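Local coordinates for TetR-like transcriptional regulator (Rhodococcus, PDB 3F1B), which probably binds cis-regulatory DNA as a TetR-type transcription factor, through a helix-turn-helix domain joined to an all-helical C-terminal domain, at residues Ala13-Glu16 against Gln17-Leu20; Ala44-Ser47 against Lys48-Tyr52; Pro83-Pro87 against Arg88-Arg92. All coordinates share one frame; numbering follows the deposited sequence.

Contact 1. Residues Ala13-Glu16 against Gln17-Leu20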
loop_
_atom_site.group_PDB
_atom_site.type_symbol
_atom_site.label_atom_id
_atom_site.label_comp_id
_atom_site.label_asym_id
_atom_site.label_seq_id
_atom_site.Cartn_x
_atom_site.Cartn_y
_atom_site.Cartn_z
ATOM N N ALA A 13 25.965 -17.737 -8.573
ATOM C CA ALA A 13 24.975 -16.960 -7.832
ATOM C C ALA A 13 25.547 -16.262 -6.588
ATOM O O ALA A 13 24.796 -15.669 -5.809
ATOM C CB ALA A 13 23.771 -17.848 -7.474
ATOM N N VAL A 14 26.874 -16.322 -6.427
ATOM C CA VAL A 14 27.561 -15.749 -5.269
ATOM C C VAL A 14 27.878 -14.262 -5.424
ATOM O O VAL A 14 27.705 -13.497 -4.470
ATOM C CB VAL A 14 28.842 -16.527 -4.910
ATOM C CG1 VAL A 14 29.890 -16.395 -6.003
ATOM C CG2 VAL A 14 29.384 -16.053 -3.572
ATOM N N ARG A 15 28.350 -13.856 -6.607
ATOM C CA ARG A 15 28.533 -12.441 -6.893
ATOM C C ARG A 15 27.137 -11.801 -6.967
ATOM O O ARG A 15 26.890 -10.760 -6.349
ATOM C CB ARG A 15 29.322 -12.252 -8.186
ATOM C CG ARG A 15 30.255 -11.032 -8.186
ATOM C CD ARG A 15 31.144 -10.962 -6.917
ATOM N NE ARG A 15 32.371 -10.167 -7.104
ATOM C CZ ARG A 15 33.603 -10.659 -7.292
ATOM N NH1 ARG A 15 33.822 -11.969 -7.326
ATOM N NH2 ARG A 15 34.630 -9.829 -7.450
ATOM N N GLU A 16 26.253 -12.465 -7.718
ATOM C CA GLU A 16 24.797 -12.254 -7.758
ATOM C C GLU A 16 24.172 -11.902 -6.408
ATOM O O GLU A 16 23.670 -10.793 -6.210
ATOM C CB GLU A 16 24.147 -13.564 -8.212
ATOM C CG GLU A 16 22.662 -13.508 -8.523
ATOM C CD GLU A 16 22.428 -13.294 -10.012
ATOM O OE1 GLU A 16 22.620 -12.132 -10.478
ATOM O OE2 GLU A 16 22.084 -14.293 -10.713
ATOM N N GLN A 17 24.211 -12.868 -5.494
ATOM C CA GLN A 17 23.585 -12.727 -4.198
ATOM C C GLN A 17 24.156 -11.557 -3.411
ATOM O O GLN A 17 23.413 -10.906 -2.663
ATOM C CB GLN A 17 23.603 -14.041 -3.408
ATOM C CG GLN A 17 23.640 -13.923 -1.878
ATOM C CD GLN A 17 25.035 -14.218 -1.300
ATOM O OE1 GLN A 17 25.219 -15.200 -0.587
ATOM N NE2 GLN A 17 26.026 -13.386 -1.637
ATOM N N GLN A 18 25.437 -11.250 -3.604
ATOM C CA GLN A 18 26.015 -10.099 -2.923
ATOM C C GLN A 18 25.487 -8.776 -3.465
ATOM O O GLN A 18 25.279 -7.822 -2.694
ATOM C CB GLN A 18 27.508 -10.120 -3.049
ATOM C CG GLN A 18 28.173 -10.998 -2.075
ATOM C CD GLN A 18 29.670 -10.981 -2.268
ATOM O OE1 GLN A 18 30.211 -10.082 -2.931
ATOM N NE2 GLN A 18 30.352 -11.974 -1.711
HETATM N N MSE A 19 25.261 -8.720 -4.778
HETATM C CA MSE A 19 24.771 -7.508 -5.440
HETATM C C MSE A 19 23.308 -7.265 -5.125
HETATM O O MSE A 19 22.889 -6.141 -4.996
HETATM C CB MSE A 19 24.910 -7.630 -6.955
HETATM C CG MSE A 19 26.266 -7.264 -7.475
HETATM SE SE MSE A 19 26.561 -7.755 -9.355
HETATM C CE MSE A 19 28.088 -6.595 -9.662
ATOM N N LEU A 20 22.530 -8.325 -5.047
ATOM C CA LEU A 20 21.118 -8.225 -4.783
ATOM C C LEU A 20 20.828 -7.884 -3.310
ATOM O O LEU A 20 19.920 -7.091 -3.009
ATOM C CB LEU A 20 20.390 -9.486 -5.287
ATOM C CG LEU A 20 20.331 -9.659 -6.836
ATOM C CD1 LEU A 20 19.907 -11.053 -7.240
ATOM C CD2 LEU A 20 19.453 -8.670 -7.577
#
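Glu16 O receives two backbone N-H groups. Leu20 N donates to it at 3.0 Å with an N-H...O angle of 156°, an ordinary i to i+4 helical bond, while the bond from Met19 N is weak and bent to 121°. Met19 N also donates to Arg15 O at 3.0 Å. Nearer the N-terminus, Gln17 N reaches Ala13 O at 2.9 Å. This is the opening of helix 12-30, the first helix of the TetR-type DNA-binding domain, and its residues sort by face. Glu16 and Leu20 run side by side in the same direction, Glu16 CG lying 3.9 Å from Leu20 CD1. With CG anti to the backbone N (chi1 -171°) and a bend at chi2, these torsions turn the Glu16 carboxylate to a salt bridge with Arg12 and a weak bond to Tyr55 OH. Leucine suits the buried side, where it meets Leu61 and Ala64 of helix 58-77. The long, unbranched selenomethionine Met19 extends instead to helix 48-54. Arg15 and Gln18, on a partly exposed side, approach loosely, Arg15 CD standing 4.2 Å from Gln18 OE1.

Contact 2. Residues Ala44-Ser47 against Lys48-Tyr52. With SO4 (sulfate ion), chain C.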
loop_
_atom_site.group_PDB
_atom_site.type_symbol
_atom_site.label_atom_id
_atom_site.label_comp_id
_atom_site.label_asym_id
_atom_site.label_seq_id
_atom_site.Cartn_x
_atom_site.Cartn_y
_atom_site.Cartn_z
ATOM N N ALA A 44 27.713 -3.202 -2.090
ATOM C CA ALA A 44 28.194 -4.506 -2.519
ATOM C C ALA A 44 29.725 -4.540 -2.538
ATOM O O ALA A 44 30.326 -5.573 -2.825
ATOM C CB ALA A 44 27.619 -4.832 -3.903
ATOM N N GLU A 45 30.336 -3.403 -2.243
ATOM C CA GLU A 45 31.797 -3.254 -2.297
ATOM C C GLU A 45 32.405 -3.814 -3.598
ATOM O O GLU A 45 33.478 -4.446 -3.606
ATOM C CB GLU A 45 32.460 -3.883 -1.073
ATOM C CG GLU A 45 31.679 -3.690 0.217
ATOM C CD GLU A 45 32.504 -3.989 1.458
ATOM O OE1 GLU A 45 33.534 -3.314 1.654
ATOM O OE2 GLU A 45 32.108 -4.887 2.245
ATOM N N ILE A 46 31.690 -3.574 -4.693
ATOM C CA ILE A 46 32.120 -3.961 -6.012
ATOM C C ILE A 46 32.278 -2.671 -6.818
ATOM O O ILE A 46 31.874 -1.591 -6.363
ATOM C CB ILE A 46 31.116 -4.989 -6.607
ATOM C CG1 ILE A 46 31.876 -6.150 -7.222
ATOM C CG2 ILE A 46 30.079 -4.361 -7.549
ATOM C CD1 ILE A 46 32.739 -6.889 -6.227
ATOM N N SER A 47 32.898 -2.752 -7.981
ATOM C CA SER A 47 33.077 -1.561 -8.781
ATOM C C SER A 47 31.737 -1.223 -9.482
ATOM O O SER A 47 30.894 -2.108 -9.680
ATOM C CB SER A 47 34.200 -1.771 -9.798
ATOM O OG SER A 47 33.683 -1.622 -11.092
ATOM N N LYS A 48 31.545 0.053 -9.825
ATOM C CA LYS A 48 30.346 0.513 -10.518
ATOM C C LYS A 48 30.292 -0.069 -11.961
ATOM O O LYS A 48 29.257 -0.616 -12.365
ATOM C CB LYS A 48 30.281 2.037 -10.504
ATOM C CG LYS A 48 28.932 2.627 -10.815
ATOM C CD LYS A 48 28.938 4.150 -10.542
ATOM C CE LYS A 48 27.593 4.851 -10.915
ATOM N NZ LYS A 48 27.793 6.316 -11.286
ATOM N N PRO A 49 31.409 0.023 -12.722
ATOM C CA PRO A 49 31.482 -0.689 -13.993
ATOM C C PRO A 49 31.072 -2.166 -13.884
ATOM O O PRO A 49 30.388 -2.673 -14.790
ATOM C CB PRO A 49 32.969 -0.573 -14.391
ATOM C CG PRO A 49 33.485 0.643 -13.692
ATOM C CD PRO A 49 32.532 0.970 -12.548
HETATM N N MSE A 50 31.495 -2.835 -12.808
HETATM C CA MSE A 50 31.124 -4.218 -12.533
HETATM C C MSE A 50 29.628 -4.414 -12.486
HETATM O O MSE A 50 29.089 -5.254 -13.219
HETATM C CB MSE A 50 31.692 -4.655 -11.202
HETATM C CG MSE A 50 32.928 -5.491 -11.312
HETATM SE SE MSE A 50 32.359 -7.246 -11.943
HETATM C CE MSE A 50 31.546 -7.866 -10.259
ATOM N N LEU A 51 28.963 -3.640 -11.623
ATOM C CA LEU A 51 27.508 -3.670 -11.493
ATOM C C LEU A 51 26.792 -3.597 -12.869
ATOM O O LEU A 51 25.902 -4.397 -13.170
ATOM C CB LEU A 51 27.056 -2.501 -10.613
ATOM C CG LEU A 51 26.171 -2.700 -9.395
ATOM C CD1 LEU A 51 25.375 -1.454 -9.160
ATOM C CD2 LEU A 51 25.249 -3.871 -9.479
ATOM N N TYR A 52 27.190 -2.637 -13.698
ATOM C CA TYR A 52 26.559 -2.461 -15.011
ATOM C C TYR A 52 26.763 -3.627 -15.955
ATOM O O TYR A 52 25.935 -3.854 -16.845
ATOM C CB TYR A 52 27.055 -1.186 -15.673
ATOM C CG TYR A 52 26.368 0.024 -15.150
ATOM C CD1 TYR A 52 26.901 0.729 -14.105
ATOM C CD2 TYR A 52 25.161 0.440 -15.682
ATOM C CE1 TYR A 52 26.249 1.834 -13.598
ATOM C CE2 TYR A 52 24.499 1.552 -15.198
ATOM C CZ TYR A 52 25.049 2.256 -14.158
ATOM O OH TYR A 52 24.416 3.381 -13.652
HETATM S S SO4 C . 23.623 6.408 -10.647
HETATM O O1 SO4 C . 24.469 6.196 -9.478
HETATM O O2 SO4 C . 24.420 5.968 -11.799
HETATM O O3 SO4 C . 22.373 5.649 -10.539
HETATM O O4 SO4 C . 23.293 7.823 -10.786
#
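The turn of the predicted helix-turn-helix motif passes here into helix 48-54, with Ser47 as the N-cap. Ser47 OG accepts from Met50 N at 3.0 Å, with a nearly straight N-H...O angle of 166°, so the short hydroxyl supplies an acceptor for an N-H that has no preceding helical carbonyl. Ser47 O takes Leu51 N at 3.1 Å, the first i to i+4 bond of the helix. Pro49, which has no N-H to offer, fits this first turn and sets its CD 3.2 Å from Ser47 OG. Upstream, Glu45 ends helix 37-43 in a Schellman motif with positive phi, and the chain then sets Ile46 against Met50. There the selenomethionine Met50, bent at both chi2 and chi3, folds its CE back to 3.5 Å from Ile46 CG1; the two side chains lie across one another, beside Met19 of helix 12-30. A sulfate, probably from the crystallisation liquor, lies by Lys48 and Tyr52. Lys48, extended beyond CG, has its NZ 3.4 Å from sulfate O2, a weak bond. Tyr52 OH gives the same oxygen another weak bond at 3.2 Å. Lys48 NZ has a salt bridge to Asp38, while the backbone nitrogens of Met37 and Asp38 also hold the anion, consistent with a surface suited to phosphate.

Contact 3. Residues Pro83-Pro87 against Arg88-Arg92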
loop_
_atom_site.group_PDB
_atom_site.type_symbol
_atom_site.label_atom_id
_atom_site.label_comp_id
_atom_site.label_asym_id
_atom_site.label_seq_id
_atom_site.Cartn_x
_atom_site.Cartn_y
_atom_site.Cartn_z
ATOM N N PRO A 83 -0.954 -30.703 1.241
ATOM C CA PRO A 83 -2.184 -31.419 0.929
ATOM C C PRO A 83 -2.975 -31.975 2.132
ATOM O O PRO A 83 -2.410 -32.405 3.146
ATOM C CB PRO A 83 -1.706 -32.565 0.004
ATOM C CG PRO A 83 -0.208 -32.459 -0.069
ATOM C CD PRO A 83 0.239 -31.540 1.007
ATOM N N GLY A 84 -4.294 -31.972 1.987
ATOM C CA GLY A 84 -5.185 -32.487 3.011
ATOM C C GLY A 84 -5.506 -31.443 4.056
ATOM O O GLY A 84 -6.272 -31.722 4.984
ATOM N N LEU A 85 -4.941 -30.238 3.906
ATOM C CA LEU A 85 -5.105 -29.161 4.902
ATOM C C LEU A 85 -6.515 -28.529 4.904
ATOM O O LEU A 85 -7.097 -28.228 3.860
ATOM C CB LEU A 85 -4.023 -28.086 4.754
ATOM C CG LEU A 85 -2.531 -28.378 4.938
ATOM C CD1 LEU A 85 -1.713 -27.063 4.916
ATOM C CD2 LEU A 85 -2.278 -29.155 6.206
ATOM N N SER A 86 -7.081 -28.350 6.086
ATOM C CA SER A 86 -8.343 -27.648 6.177
ATOM C C SER A 86 -8.126 -26.188 5.718
ATOM O O SER A 86 -7.028 -25.627 5.917
ATOM C CB SER A 86 -8.847 -27.709 7.613
ATOM O OG SER A 86 -7.824 -27.282 8.485
ATOM N N PRO A 87 -9.145 -25.579 5.060
ATOM C CA PRO A 87 -9.111 -24.145 4.736
ATOM C C PRO A 87 -8.473 -23.362 5.877
ATOM O O PRO A 87 -7.526 -22.592 5.651
ATOM C CB PRO A 87 -10.595 -23.779 4.626
ATOM C CG PRO A 87 -11.338 -25.145 4.456
ATOM C CD PRO A 87 -10.304 -26.229 4.422
ATOM N N ARG A 88 -8.952 -23.611 7.100
ATOM C CA ARG A 88 -8.499 -22.898 8.288
ATOM C C ARG A 88 -6.971 -22.993 8.458
ATOM O O ARG A 88 -6.300 -22.015 8.842
ATOM C CB ARG A 88 -9.137 -23.551 9.486
ATOM C CG ARG A 88 -9.915 -22.655 10.323
ATOM C CD ARG A 88 -11.217 -23.406 10.719
ATOM N NE ARG A 88 -12.272 -23.331 9.686
ATOM C CZ ARG A 88 -12.346 -24.091 8.581
ATOM N NH1 ARG A 88 -11.427 -25.019 8.309
ATOM N NH2 ARG A 88 -13.357 -23.926 7.732
ATOM N N GLU A 89 -6.426 -24.185 8.190
ATOM C CA GLU A 89 -5.037 -24.461 8.483
ATOM C C GLU A 89 -4.178 -23.908 7.352
ATOM O O GLU A 89 -3.045 -23.484 7.577
ATOM C CB GLU A 89 -4.821 -25.949 8.697
ATOM C CG GLU A 89 -3.380 -26.328 8.945
ATOM C CD GLU A 89 -2.790 -25.712 10.204
ATOM O OE1 GLU A 89 -1.540 -25.646 10.268
ATOM O OE2 GLU A 89 -3.541 -25.310 11.130
ATOM N N GLN A 90 -4.739 -23.867 6.150
ATOM C CA GLN A 90 -4.055 -23.206 5.038
ATOM C C GLN A 90 -3.892 -21.722 5.280
ATOM O O GLN A 90 -2.790 -21.202 5.195
ATOM C CB GLN A 90 -4.806 -23.425 3.766
ATOM C CG GLN A 90 -4.784 -24.845 3.341
ATOM C CD GLN A 90 -5.523 -25.046 2.052
ATOM O OE1 GLN A 90 -5.076 -25.807 1.174
ATOM N NE2 GLN A 90 -6.667 -24.367 1.913
ATOM N N LEU A 91 -4.990 -21.074 5.640
ATOM C CA LEU A 91 -5.013 -19.663 6.075
ATOM C C LEU A 91 -4.069 -19.396 7.251
ATOM O O LEU A 91 -3.179 -18.543 7.163
ATOM C CB LEU A 91 -6.445 -19.244 6.443
ATOM C CG LEU A 91 -6.855 -17.751 6.387
ATOM C CD1 LEU A 91 -7.374 -17.198 7.732
ATOM C CD2 LEU A 91 -5.807 -16.846 5.817
ATOM N N ARG A 92 -4.237 -20.134 8.344
ATOM C CA ARG A 92 -3.277 -20.011 9.436
ATOM C C ARG A 92 -1.795 -20.210 8.985
ATOM O O ARG A 92 -0.904 -19.421 9.384
ATOM C CB ARG A 92 -3.665 -20.912 10.597
ATOM C CG ARG A 92 -2.649 -20.975 11.737
ATOM C CD ARG A 92 -3.262 -21.906 12.809
ATOM N NE ARG A 92 -2.538 -23.112 13.302
ATOM C CZ ARG A 92 -1.500 -23.755 12.744
ATOM N NH1 ARG A 92 -0.994 -24.831 13.340
ATOM N NH2 ARG A 92 -0.957 -23.351 11.604
#
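Pro87 lies against Arg88, whose chain bends at chi2 and chi3 and swings the guanidinium back over the start of the helix. Arg88 NH1 comes to 3.9 Å from Pro87 CG, and the edge of the same guanidinium meets Ser86 CB, near the plane of the group. Proline suits the first turn, since its ring fixes phi and its nitrogen needs no acceptor; its carbonyl takes Leu91 N in a nearly straight bond of 3.0 Å (177°). Arg88 also makes a cation-pi contact with Trp191 of helix 179-196, tying this end to the C-terminal helix. The segment forms the N-terminus of helix 87-104, in the TetR-type C-terminal domain, and Ser86 is its N-cap. Ser86 OG, turned between the backbone N and the carbonyl carbon (chi1 51°), accepts weakly from Glu89 N at 3.4 Å. Ser86 O is more firmly engaged, accepting Glu89 N at 2.8 Å from above its plane and Gln90 N at 2.9 Å close to the carbonyl direction. Gln90 lays its aliphatic part across Leu85, with Gln90 CG 3.6 Å from Leu85 CB. Leu85 CD2 reaches Glu89 CG more loosely, at 4.1 Å. The Glu89 carboxylate is bridged to Arg93 NE and to Arg92 NH2, 2.7 Å from Glu89 OE1, while Glu89 OE2 lies over one face of the Arg92 guanidinium.

Overall arrangement
Contacts 1 and 2 belong to the DNA-binding domain and touch: the Met19 side chain of helix 12-30 packs on Ile46, Met50 and Leu51, while Arg15 NE lies 3.4 Å from Ile46 CD1. Contact 3 opens a helix of the C-terminal domain, its centre about 45 Å from that of contact 2 and on the opposite side of the chain's centre. Contact 1 is partly buried and lies within a continuing helix, so backbone bonding and sorting of side chains by face dominate. Contacts 2 and 3 lie at the surface and both start a helix with a serine N-cap and a proline in the first turn, but contact 2 gathers groups around an anion, whereas contact 3 pairs its charges within the protein.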